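Long-range contacts in putative acetoin utilization protein, acetoin dehydrogenase (Thermus thermophilus, PDB 5AWE), which is of unknown function but, with its paired CBS domains followed by an ACT domain, probably acts as a small-molecule-sensing regulatory protein: residues V14-P19 and T76-M81; G41-L46 and R83-V88; E132-K137 and I166-T171; G140-V145 and V182-G187. One frame throughout, in Å; residues are numbered along the deposited sequence.

How the contacts relate
From the N terminus, the first loop to close is that of contact 1, where 14-19, leading into helix 20-30, meets 76-81 after helix 65-74. Contact 2 crosses it: its strand segment 41-46 lies between the two halves of contact 1, and its partner 83-88 lies beyond them. M81 and P16 of contact 1 touch V44 of contact 2, so the two contacts adjoin, against strands 34-39 and 42-48. Contacts 3 and 4 follow in series and cross in the same way. Contact 3 joins the end of helix 123-133 to ACT strand 165-175, and contact 4 pairs strands 141-148 and 178-186. The centres of contacts 1 and 4 lie about 50 Å apart.

Contact 1: residues V14-P19 and T76-M81; sequences VAPDTP and TVREVM
The R78 guanidinium carries P16 on one face, with CB over its centre and 3.4 Å from CZ, while D17 and a water sit at its edge. D17 OD1 takes R78 NH2 at 3.0 Å in a salt bridge; it lies near the guanidinium plane, yet NH2 meets the carboxylate from above, the two planes being 68° apart. The water joins D17 OD1 to T76 OG1 and accepts a weak bond from R78 NE. The backbones are tied by R78 N to P16 O (2.8 Å) and by V77 N to T18 O (2.8 Å). This is the interface between the two CBS repeats of a tandem pair: 76-81, after helix 65-74, packs on the turn before helix 20-30. That turn, type I from A15 to T18, is gripped at A15 O by both T18 N and T18 OG1; the hydroxyl, beside its own backbone N (chi1 -57°), reaches A15 O at 2.7 Å. An alanine at T18 would probably leave A15 O with the backbone donor alone and open a small gap beside V77 CG2. V77 reaches V14 tip to tip, CG1 to CG1 at 3.9 Å, and both valines also rest on V37 of strand 34-39.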
loop_
_atom_site.group_PDB
_atom_site.type_symbol
_atom_site.label_atom_id
_atom_site.label_comp_id
_atom_site.label_asym_id
_atom_site.label_seq_id
_atom_site.Cartn_x
_atom_site.Cartn_y
_atom_site.Cartn_z
ATOM N N VAL A 14 -3.184 21.993 12.390
ATOM C CA VAL A 14 -2.012 21.308 11.906
ATOM C C VAL A 14 -1.204 22.370 11.166
ATOM O O VAL A 14 -1.711 23.468 10.911
ATOM C CB VAL A 14 -2.447 20.129 10.977
ATOM C CG1 VAL A 14 -2.444 20.558 9.522
ATOM C CG2 VAL A 14 -1.587 18.919 11.223
ATOM N N ALA A 15 0.050 22.060 10.850
ATOM C CA ALA A 15 0.902 22.988 10.113
ATOM C C ALA A 15 1.155 22.447 8.704
ATOM O O ALA A 15 1.156 21.237 8.485
ATOM C CB ALA A 15 2.222 23.190 10.851
ATOM N N PRO A 16 1.390 23.344 7.734
ATOM C CA PRO A 16 1.638 22.950 6.342
ATOM C C PRO A 16 2.720 21.876 6.164
ATOM O O PRO A 16 2.641 21.050 5.248
ATOM C CB PRO A 16 2.018 24.263 5.660
ATOM C CG PRO A 16 1.440 25.332 6.539
ATOM C CD PRO A 16 1.547 24.796 7.932
ATOM N N ASP A 17 3.728 21.893 7.028
ATOM C CA ASP A 17 4.836 20.957 6.909
ATOM C C ASP A 17 4.563 19.677 7.679
ATOM O O ASP A 17 5.381 18.761 7.678
ATOM C CB ASP A 17 6.135 21.594 7.407
ATOM C CG ASP A 17 6.673 22.647 6.452
ATOM O OD1 ASP A 17 6.236 22.666 5.276
ATOM O OD2 ASP A 17 7.530 23.455 6.875
ATOM N N THR A 18 3.416 19.612 8.341
ATOM C CA THR A 18 2.968 18.358 8.936
ATOM C C THR A 18 2.899 17.288 7.841
ATOM O O THR A 18 2.355 17.529 6.763
ATOM C CB THR A 18 1.565 18.517 9.569
ATOM O OG1 THR A 18 1.601 19.562 10.549
ATOM C CG2 THR A 18 1.122 17.221 10.227
ATOM N N PRO A 19 3.459 16.094 8.099
ATOM C CA PRO A 19 3.417 15.037 7.080
ATOM C C PRO A 19 1.988 14.535 6.917
ATOM O O PRO A 19 1.268 14.378 7.905
ATOM C CB PRO A 19 4.338 13.945 7.641
ATOM C CG PRO A 19 5.148 14.621 8.709
ATOM C CD PRO A 19 4.243 15.685 9.274
ATOM N N THR A 76 3.630 16.427 2.287
ATOM C CA THR A 76 3.233 17.300 3.395
ATOM C C THR A 76 1.838 17.890 3.196
ATOM O O THR A 76 1.351 17.989 2.071
ATOM C CB THR A 76 4.227 18.464 3.569
ATOM O OG1 THR A 76 4.193 19.309 2.409
ATOM C CG2 THR A 76 5.642 17.923 3.754
ATOM N N VAL A 77 1.210 18.287 4.300
ATOM C CA VAL A 77 -0.116 18.911 4.280
ATOM C C VAL A 77 -0.216 20.074 3.290
ATOM O O VAL A 77 -1.256 20.279 2.661
ATOM C CB VAL A 77 -0.499 19.408 5.701
ATOM C CG1 VAL A 77 -1.728 20.287 5.653
ATOM C CG2 VAL A 77 -0.762 18.210 6.606
ATOM N N ARG A 78 0.874 20.823 3.144
ATOM C CA ARG A 78 0.889 21.979 2.258
ATOM C C ARG A 78 0.545 21.619 0.818
ATOM O O ARG A 78 -0.055 22.418 0.106
ATOM C CB ARG A 78 2.257 22.661 2.296
ATOM C CG ARG A 78 2.280 24.006 1.578
ATOM C CD ARG A 78 3.697 24.546 1.416
ATOM N NE ARG A 78 4.446 24.542 2.671
ATOM C CZ ARG A 78 4.370 25.502 3.588
ATOM N NH1 ARG A 78 3.575 26.547 3.392
ATOM N NH2 ARG A 78 5.091 25.416 4.699
ATOM N N GLU A 79 0.918 20.413 0.400
ATOM C CA GLU A 79 0.774 19.993 -0.991
ATOM C C GLU A 79 -0.635 19.518 -1.329
ATOM O O GLU A 79 -0.967 19.318 -2.500
ATOM C CB GLU A 79 1.781 18.881 -1.304
ATOM C CG GLU A 79 3.232 19.299 -1.070
ATOM C CD GLU A 79 4.226 18.216 -1.443
ATOM O OE1 GLU A 79 5.101 17.892 -0.604
ATOM O OE2 GLU A 79 4.135 17.691 -2.574
ATOM N N VAL A 80 -1.467 19.337 -0.309
ATOM C CA VAL A 80 -2.816 18.826 -0.531
ATOM C C VAL A 80 -3.911 19.705 0.079
ATOM O O VAL A 80 -5.096 19.444 -0.118
ATOM C CB VAL A 80 -2.961 17.392 0.033
ATOM C CG1 VAL A 80 -1.990 16.459 -0.679
ATOM C CG2 VAL A 80 -2.687 17.390 1.536
HETATM N N MSE A 81 -3.522 20.735 0.822
HETATM C CA MSE A 81 -4.517 21.561 1.496
HETATM C C MSE A 81 -5.279 22.437 0.506
HETATM O O MSE A 81 -4.787 22.743 -0.585
HETATM C CB MSE A 81 -3.865 22.423 2.594
HETATM C CG MSE A 81 -2.848 23.457 2.123
HETATM SE SE MSE A 81 -2.062 24.329 3.514
HETATM C CE MSE A 81 -1.560 25.832 2.699
HETATM O O HOH W 1 5.912 21.455 2.331
#

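Contact 2: residues G41-L46 and R83-V88; sequences GRLVGL and RPVVTV
Residues 43-46 and 83-87 run at 108° to each other, nearest at G45 and R83 with their CA atoms 5.2 Å apart, and no hydrogen bond passes between the two segments. V85 makes the largest single contribution. Its CG2 presses on the backbone of G45, 3.3 Å from G45 C, while its other methyl, CG1, lies 3.9 Å from L46 CB. L43 comes at V85 from the far end of the strand segment, crossing it at about a right angle with CD2 4.1 Å from V85 CG1. The same methyl meets T87 tip to tip, L43 CD2 to T87 CG2 at 3.8 Å; L43 CG stands anti to the backbone N (chi1 -172°), and CD2 beyond it reaches T87. R83 works differently. Its chain bends at chi3 (-50°), and V44 O stands over one face of the guanidinium, 3.4 Å off its plane and over the centre, a close polar contact without a bond. V44 and G45 together sit opposite V37 in a classic bulge of the hairpin 34-39/42-48. Just before R83, A82 bonds through its backbone to L46, and V85 also leans on P110 of strand 108-113. Contacts of this kind, between a strand of one CBS repeat and a loop of the other, fit a tandem CBS pair, or Bateman module.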
loop_
_atom_site.group_PDB
_atom_site.type_symbol
_atom_site.label_atom_id
_atom_site.label_comp_id
_atom_site.label_asym_id
_atom_site.label_seq_id
_atom_site.Cartn_x
_atom_site.Cartn_y
_atom_site.Cartn_z
ATOM N N GLY A 41 0.396 31.952 12.616
ATOM C CA GLY A 41 -0.763 32.322 13.407
ATOM C C GLY A 41 -1.954 32.733 12.559
ATOM O O GLY A 41 -2.913 33.310 13.069
ATOM N N ARG A 42 -1.902 32.449 11.265
ATOM C CA ARG A 42 -3.052 32.695 10.414
ATOM C C ARG A 42 -3.525 31.418 9.707
ATOM O O ARG A 42 -2.762 30.469 9.541
ATOM C CB ARG A 42 -2.722 33.789 9.392
ATOM C CG ARG A 42 -1.988 33.313 8.155
ATOM C CD ARG A 42 -1.955 34.423 7.122
ATOM N NE ARG A 42 -3.188 35.207 7.160
ATOM C CZ ARG A 42 -3.458 36.230 6.355
ATOM N NH1 ARG A 42 -4.612 36.876 6.473
ATOM N NH2 ARG A 42 -2.577 36.607 5.433
ATOM N N LEU A 43 -4.794 31.399 9.313
ATOM C CA LEU A 43 -5.372 30.256 8.617
ATOM C C LEU A 43 -4.932 30.263 7.158
ATOM O O LEU A 43 -5.248 31.190 6.421
ATOM C CB LEU A 43 -6.897 30.327 8.692
ATOM C CG LEU A 43 -7.687 29.122 8.176
ATOM C CD1 LEU A 43 -7.378 27.899 9.027
ATOM C CD2 LEU A 43 -9.171 29.438 8.227
ATOM N N VAL A 44 -4.199 29.239 6.732
ATOM C CA VAL A 44 -3.640 29.253 5.381
ATOM C C VAL A 44 -4.165 28.137 4.491
ATOM O O VAL A 44 -3.793 28.038 3.322
ATOM C CB VAL A 44 -2.088 29.177 5.400
ATOM C CG1 VAL A 44 -1.528 30.284 6.276
ATOM C CG2 VAL A 44 -1.622 27.806 5.884
ATOM N N GLY A 45 -5.025 27.292 5.041
ATOM C CA GLY A 45 -5.528 26.171 4.270
ATOM C C GLY A 45 -6.393 25.234 5.078
ATOM O O GLY A 45 -6.521 25.378 6.291
ATOM N N LEU A 46 -6.992 24.264 4.398
ATOM C CA LEU A 46 -7.889 23.317 5.044
ATOM C C LEU A 46 -7.773 21.944 4.399
ATOM O O LEU A 46 -7.667 21.827 3.174
ATOM C CB LEU A 46 -9.334 23.819 4.955
ATOM C CG LEU A 46 -10.405 23.101 5.785
ATOM C CD1 LEU A 46 -10.976 21.950 5.001
ATOM C CD2 LEU A 46 -9.805 22.622 7.095
ATOM N N ARG A 83 -7.293 25.932 -0.604
ATOM C CA ARG A 83 -7.486 27.351 -0.367
ATOM C C ARG A 83 -8.055 28.049 -1.600
ATOM O O ARG A 83 -7.989 27.533 -2.715
ATOM C CB ARG A 83 -6.173 28.013 0.065
ATOM C CG ARG A 83 -5.095 28.079 -0.991
ATOM C CD ARG A 83 -3.796 28.649 -0.403
ATOM N NE ARG A 83 -4.021 29.898 0.326
ATOM C CZ ARG A 83 -3.086 30.542 1.022
ATOM N NH1 ARG A 83 -3.390 31.668 1.653
ATOM N NH2 ARG A 83 -1.848 30.066 1.089
ATOM N N PRO A 84 -8.656 29.227 -1.402
ATOM C CA PRO A 84 -8.781 29.846 -0.076
ATOM C C PRO A 84 -9.840 29.114 0.755
ATOM O O PRO A 84 -10.759 28.505 0.203
ATOM C CB PRO A 84 -9.168 31.288 -0.398
ATOM C CG PRO A 84 -9.884 31.186 -1.710
ATOM C CD PRO A 84 -9.250 30.053 -2.468
ATOM N N VAL A 85 -9.703 29.156 2.076
ATOM C CA VAL A 85 -10.630 28.445 2.954
ATOM C C VAL A 85 -11.927 29.231 3.140
ATOM O O VAL A 85 -11.898 30.430 3.397
ATOM C CB VAL A 85 -10.010 28.201 4.346
ATOM C CG1 VAL A 85 -10.947 27.341 5.184
ATOM C CG2 VAL A 85 -8.644 27.543 4.208
ATOM N N VAL A 86 -13.064 28.555 3.013
ATOM C CA VAL A 86 -14.345 29.200 3.273
ATOM C C VAL A 86 -14.636 29.121 4.769
ATOM O O VAL A 86 -14.577 28.045 5.367
ATOM C CB VAL A 86 -15.508 28.521 2.489
ATOM C CG1 VAL A 86 -15.143 28.391 1.009
ATOM C CG2 VAL A 86 -15.816 27.166 3.075
ATOM N N THR A 87 -14.945 30.267 5.371
ATOM C CA THR A 87 -15.165 30.338 6.810
ATOM C C THR A 87 -16.447 31.107 7.152
ATOM O O THR A 87 -17.057 31.730 6.287
ATOM C CB THR A 87 -13.986 31.024 7.489
ATOM O OG1 THR A 87 -13.919 32.391 7.062
ATOM C CG2 THR A 87 -12.695 30.325 7.107
ATOM N N VAL A 88 -16.854 31.034 8.416
ATOM C CA VAL A 88 -17.919 31.878 8.948
ATOM C C VAL A 88 -17.465 32.559 10.228
ATOM O O VAL A 88 -16.633 32.023 10.970
ATOM C CB VAL A 88 -19.191 31.072 9.294
ATOM C CG1 VAL A 88 -20.209 31.203 8.188
ATOM C CG2 VAL A 88 -18.836 29.621 9.532
#

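Contact 3: residues E132-K137 and I166-T171; sequences EVLGLK and IVSIAT
S168 lays its CB against the C-terminal end of helix 123-133, 3.8 Å from L134 CA, and turns its hydroxyl onto the carbonyl there. OG donates to L134 O at 2.9 Å, reaching the oxygen at a C=O...donor angle of 117° and tilted 22° from the carbonyl plane. With chi1 at 68°, OG stands between the backbone N and the carbonyl carbon of its own residue, from where it spans the gap to the helix end. Replacing S168 by an alanine would probably leave L134 O without this donor and the helix end less firmly tied to the strand. L134 CD2 lies 4.2 Å from S168 CB, and L134 also packs on F130 of the second subunit. V167 CG1 touches as well, 4.2 Å from G135 CA. G135 is the first residue to leave helical geometry, in a Schellman motif, with positive phi and its N bonded to E132 O at 3.1 Å. A side chain there would collide with V167, since a CB would fall about 2.9 Å from V167 CG1. The contact joins the end of helix 123-133 to strand 165-175 of the ACT domain, an outermost strand of that sheet within the chain. V167 and S168 both make backbone hydrogen bonds to R184 of the neighbouring strand. The second subunit meets the strand too: V167 O takes a bond from T171 OG1 of that subunit, and the reverse bond is also made, consistent with ACT domains that pair through their edge strands.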
loop_
_atom_site.group_PDB
_atom_site.type_symbol
_atom_site.label_atom_id
_atom_site.label_comp_id
_atom_site.label_asym_id
_atom_site.label_seq_id
_atom_site.Cartn_x
_atom_site.Cartn_y
_atom_site.Cartn_z
ATOM N N GLU A 132 -33.370 21.930 17.184
ATOM C CA GLU A 132 -33.729 22.631 18.404
ATOM C C GLU A 132 -34.703 23.790 18.143
ATOM O O GLU A 132 -35.769 23.867 18.762
ATOM C CB GLU A 132 -32.469 23.160 19.087
ATOM C CG GLU A 132 -32.734 23.922 20.373
ATOM C CD GLU A 132 -31.468 24.132 21.186
ATOM O OE1 GLU A 132 -31.305 25.230 21.761
ATOM O OE2 GLU A 132 -30.634 23.197 21.247
ATOM N N VAL A 133 -34.348 24.687 17.226
ATOM C CA VAL A 133 -35.107 25.917 17.076
ATOM C C VAL A 133 -36.466 25.699 16.412
ATOM O O VAL A 133 -37.374 26.512 16.582
ATOM C CB VAL A 133 -34.311 26.998 16.293
ATOM C CG1 VAL A 133 -32.930 27.164 16.912
ATOM C CG2 VAL A 133 -34.234 26.660 14.816
ATOM N N LEU A 134 -36.615 24.599 15.679
ATOM C CA LEU A 134 -37.900 24.270 15.066
ATOM C C LEU A 134 -38.712 23.313 15.954
ATOM O O LEU A 134 -39.878 23.035 15.678
ATOM C CB LEU A 134 -37.684 23.640 13.680
ATOM C CG LEU A 134 -36.817 24.371 12.636
ATOM C CD1 LEU A 134 -36.762 23.538 11.360
ATOM C CD2 LEU A 134 -37.373 25.746 12.323
ATOM N N GLY A 135 -38.083 22.809 17.015
ATOM C CA GLY A 135 -38.800 22.007 17.992
ATOM C C GLY A 135 -39.137 20.594 17.534
ATOM O O GLY A 135 -40.173 20.051 17.913
ATOM N N LEU A 136 -38.271 19.993 16.725
ATOM C CA LEU A 136 -38.582 18.713 16.099
ATOM C C LEU A 136 -38.589 17.594 17.136
ATOM O O LEU A 136 -38.988 16.464 16.850
ATOM C CB LEU A 136 -37.562 18.397 14.991
ATOM C CG LEU A 136 -37.320 19.485 13.932
ATOM C CD1 LEU A 136 -36.356 18.970 12.875
ATOM C CD2 LEU A 136 -38.635 19.912 13.293
ATOM N N LYS A 137 -38.147 17.913 18.344
ATOM C CA LYS A 137 -38.101 16.935 19.418
ATOM C C LYS A 137 -39.095 17.240 20.532
ATOM O O LYS A 137 -39.059 16.603 21.580
ATOM C CB LYS A 137 -36.694 16.872 20.014
ATOM C CG LYS A 137 -35.719 16.002 19.252
ATOM C CD LYS A 137 -34.350 16.049 19.904
ATOM C CE LYS A 137 -33.442 14.954 19.357
ATOM N NZ LYS A 137 -33.959 13.585 19.661
ATOM N N ILE A 166 -47.494 28.008 19.447
ATOM C CA ILE A 166 -46.757 27.742 18.220
ATOM C C ILE A 166 -45.264 27.844 18.516
ATOM O O ILE A 166 -44.807 28.809 19.146
ATOM C CB ILE A 166 -47.105 28.768 17.146
ATOM C CG1 ILE A 166 -48.601 28.713 16.859
ATOM C CG2 ILE A 166 -46.280 28.513 15.891
ATOM C CD1 ILE A 166 -49.163 30.027 16.350
ATOM N N VAL A 167 -44.504 26.849 18.066
ATOM C CA VAL A 167 -43.053 26.847 18.269
ATOM C C VAL A 167 -42.288 27.181 16.986
ATOM O O VAL A 167 -41.203 27.774 17.033
ATOM C CB VAL A 167 -42.584 25.481 18.819
ATOM C CG1 VAL A 167 -41.070 25.423 18.891
ATOM C CG2 VAL A 167 -43.170 25.274 20.210
ATOM N N SER A 168 -42.854 26.803 15.839
ATOM C CA SER A 168 -42.240 27.138 14.560
ATOM C C SER A 168 -43.181 26.981 13.381
ATOM O O SER A 168 -44.063 26.121 13.369
ATOM C CB SER A 168 -40.990 26.281 14.319
ATOM O OG SER A 168 -41.344 24.927 14.115
ATOM N N ILE A 169 -42.969 27.831 12.384
ATOM C CA ILE A 169 -43.721 27.789 11.140
ATOM C C ILE A 169 -42.737 27.770 9.983
ATOM O O ILE A 169 -41.789 28.567 9.954
ATOM C CB ILE A 169 -44.644 29.025 11.007
ATOM C CG1 ILE A 169 -45.756 28.948 12.055
ATOM C CG2 ILE A 169 -45.249 29.091 9.615
ATOM C CD1 ILE A 169 -46.547 30.232 12.207
ATOM N N ALA A 170 -42.955 26.846 9.047
ATOM C CA ALA A 170 -42.215 26.836 7.789
ATOM C C ALA A 170 -43.159 26.846 6.587
ATOM O O ALA A 170 -44.299 26.345 6.664
ATOM C CB ALA A 170 -41.303 25.626 7.724
ATOM N N THR A 171 -42.680 27.417 5.478
ATOM C CA THR A 171 -43.445 27.433 4.229
ATOM C C THR A 171 -43.086 26.229 3.364
ATOM O O THR A 171 -42.028 26.198 2.747
ATOM C CB THR A 171 -43.165 28.720 3.412
ATOM O OG1 THR A 171 -43.511 29.862 4.197
ATOM C CG2 THR A 171 -43.989 28.738 2.125
#

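Contact 4: residues G140-V145 and V182-G187; sequences GLRITV and VMRVVG
I143 and M183 form the short rung of the ladder, I143 N to M183 O and M183 N to I143 O both at 2.7 Å. L141 and V185 repeat the hydrogen-bonded pairing, L141 N to V185 O at 3.0 Å. Between the two rungs sits the non-hydrogen-bonded pair R142 and R184. Where the segment begins, G140 rests its CA against V185 O, and a CB there would clash with that oxygen. These antiparallel strands, 141-148 and 178-186, are the central two in the four-stranded sheet of the beta-alpha-beta-beta-alpha-beta ACT fold. One face carries L141, I143, M183 and V185: I143 crosses V185 at about a right angle, CD1 to CG2 at 3.7 Å, and helix 193-199 covers L141 and I143. On the other face R142, its CG anti to the backbone N (chi1 178°), has V182 CG1 over one face of its guanidinium, offset toward the rim and 3.8 Å from NE. R184 NH2 lies at that guanidinium's edge, 3.9 Å from R142 NE, with the planes 65° apart. This close pair of like charges is probably made tolerable by E95 of the second subunit, whose OE1 bridges to R142 NE and R184 NH2, while G210 O takes R184 NH1.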
loop_
_atom_site.group_PDB
_atom_site.type_symbol
_atom_site.label_atom_id
_atom_site.label_comp_id
_atom_site.label_asym_id
_atom_site.label_seq_id
_atom_site.Cartn_x
_atom_site.Cartn_y
_atom_site.Cartn_z
ATOM N N GLY A 140 -45.949 17.242 20.484
ATOM C CA GLY A 140 -47.030 18.092 20.035
ATOM C C GLY A 140 -47.552 17.609 18.699
ATOM O O GLY A 140 -47.573 16.405 18.444
ATOM N N LEU A 141 -47.972 18.542 17.850
ATOM C CA LEU A 141 -48.523 18.196 16.548
ATOM C C LEU A 141 -47.820 18.914 15.417
ATOM O O LEU A 141 -47.538 20.109 15.500
ATOM C CB LEU A 141 -50.021 18.522 16.481
ATOM C CG LEU A 141 -50.975 17.669 17.320
ATOM C CD1 LEU A 141 -52.426 17.953 16.899
ATOM C CD2 LEU A 141 -50.646 16.204 17.122
ATOM N N ARG A 142 -47.552 18.170 14.353
ATOM C CA ARG A 142 -47.062 18.744 13.116
ATOM C C ARG A 142 -48.249 18.957 12.175
ATOM O O ARG A 142 -48.880 18.003 11.719
ATOM C CB ARG A 142 -46.036 17.800 12.493
ATOM C CG ARG A 142 -45.469 18.250 11.164
ATOM C CD ARG A 142 -44.635 17.132 10.557
ATOM N NE ARG A 142 -43.857 17.556 9.403
ATOM C CZ ARG A 142 -44.250 17.409 8.144
ATOM N NH1 ARG A 142 -45.424 16.853 7.880
ATOM N NH2 ARG A 142 -43.452 17.783 7.146
ATOM N N ILE A 143 -48.560 20.217 11.897
ATOM C CA ILE A 143 -49.755 20.553 11.134
ATOM C C ILE A 143 -49.368 21.237 9.832
ATOM O O ILE A 143 -48.775 22.316 9.843
ATOM C CB ILE A 143 -50.684 21.501 11.948
ATOM C CG1 ILE A 143 -51.076 20.833 13.272
ATOM C CG2 ILE A 143 -51.942 21.850 11.138
ATOM C CD1 ILE A 143 -51.886 21.725 14.196
ATOM N N THR A 144 -49.693 20.603 8.712
ATOM C CA THR A 144 -49.636 21.287 7.428
ATOM C C THR A 144 -50.975 21.962 7.204
ATOM O O THR A 144 -52.016 21.309 7.242
ATOM C CB THR A 144 -49.388 20.320 6.266
ATOM O OG1 THR A 144 -48.171 19.603 6.492
ATOM C CG2 THR A 144 -49.270 21.089 4.960
ATOM N N VAL A 145 -50.947 23.272 6.979
ATOM C CA VAL A 145 -52.169 24.028 6.774
ATOM C C VAL A 145 -51.998 25.024 5.638
ATOM O O VAL A 145 -50.944 25.653 5.501
ATOM C CB VAL A 145 -52.577 24.772 8.069
ATOM C CG1 VAL A 145 -51.383 25.518 8.642
ATOM C CG2 VAL A 145 -53.713 25.744 7.782
ATOM N N VAL A 182 -46.017 24.401 7.295
ATOM C CA VAL A 182 -45.809 23.310 8.233
ATOM C C VAL A 182 -45.591 23.947 9.597
ATOM O O VAL A 182 -44.670 24.750 9.795
ATOM C CB VAL A 182 -44.587 22.425 7.822
ATOM C CG1 VAL A 182 -44.356 21.324 8.845
ATOM C CG2 VAL A 182 -44.846 21.795 6.460
HETATM N N MSE A 183 -46.469 23.612 10.531
HETATM C CA MSE A 183 -46.543 24.332 11.795
HETATM C C MSE A 183 -46.437 23.317 12.917
HETATM O O MSE A 183 -47.090 22.280 12.881
HETATM C CB MSE A 183 -47.879 25.095 11.890
HETATM C CG MSE A 183 -47.995 26.062 13.072
HETATM SE SE MSE A 183 -49.692 26.694 13.319
HETATM C CE MSE A 183 -49.361 28.268 13.748
ATOM N N ARG A 184 -45.598 23.602 13.903
ATOM C CA ARG A 184 -45.516 22.742 15.069
ATOM C C ARG A 184 -46.090 23.457 16.265
ATOM O O ARG A 184 -45.687 24.571 16.586
ATOM C CB ARG A 184 -44.064 22.320 15.320
ATOM C CG ARG A 184 -43.633 21.209 14.384
ATOM C CD ARG A 184 -42.153 20.929 14.428
ATOM N NE ARG A 184 -41.796 19.953 13.396
ATOM C CZ ARG A 184 -41.914 18.633 13.533
ATOM N NH1 ARG A 184 -42.381 18.115 14.663
ATOM N NH2 ARG A 184 -41.561 17.825 12.542
ATOM N N VAL A 185 -47.061 22.819 16.903
ATOM C CA VAL A 185 -47.753 23.416 18.033
ATOM C C VAL A 185 -47.630 22.487 19.231
ATOM O O VAL A 185 -47.560 21.264 19.073
ATOM C CB VAL A 185 -49.247 23.652 17.711
ATOM C CG1 VAL A 185 -49.384 24.682 16.568
ATOM C CG2 VAL A 185 -49.911 22.328 17.324
ATOM N N VAL A 186 -47.584 23.075 20.424
ATOM C CA VAL A 186 -47.395 22.308 21.647
ATOM C C VAL A 186 -48.255 22.853 22.777
ATOM O O VAL A 186 -48.858 23.927 22.659
ATOM C CB VAL A 186 -45.929 22.350 22.129
ATOM C CG1 VAL A 186 -45.000 21.743 21.074
ATOM C CG2 VAL A 186 -45.537 23.787 22.438
ATOM N N GLY A 187 -48.296 22.103 23.875
ATOM C CA GLY A 187 -48.876 22.614 25.101
ATOM C C GLY A 187 -50.346 22.291 25.268
ATOM O O GLY A 187 -50.831 21.267 24.784
#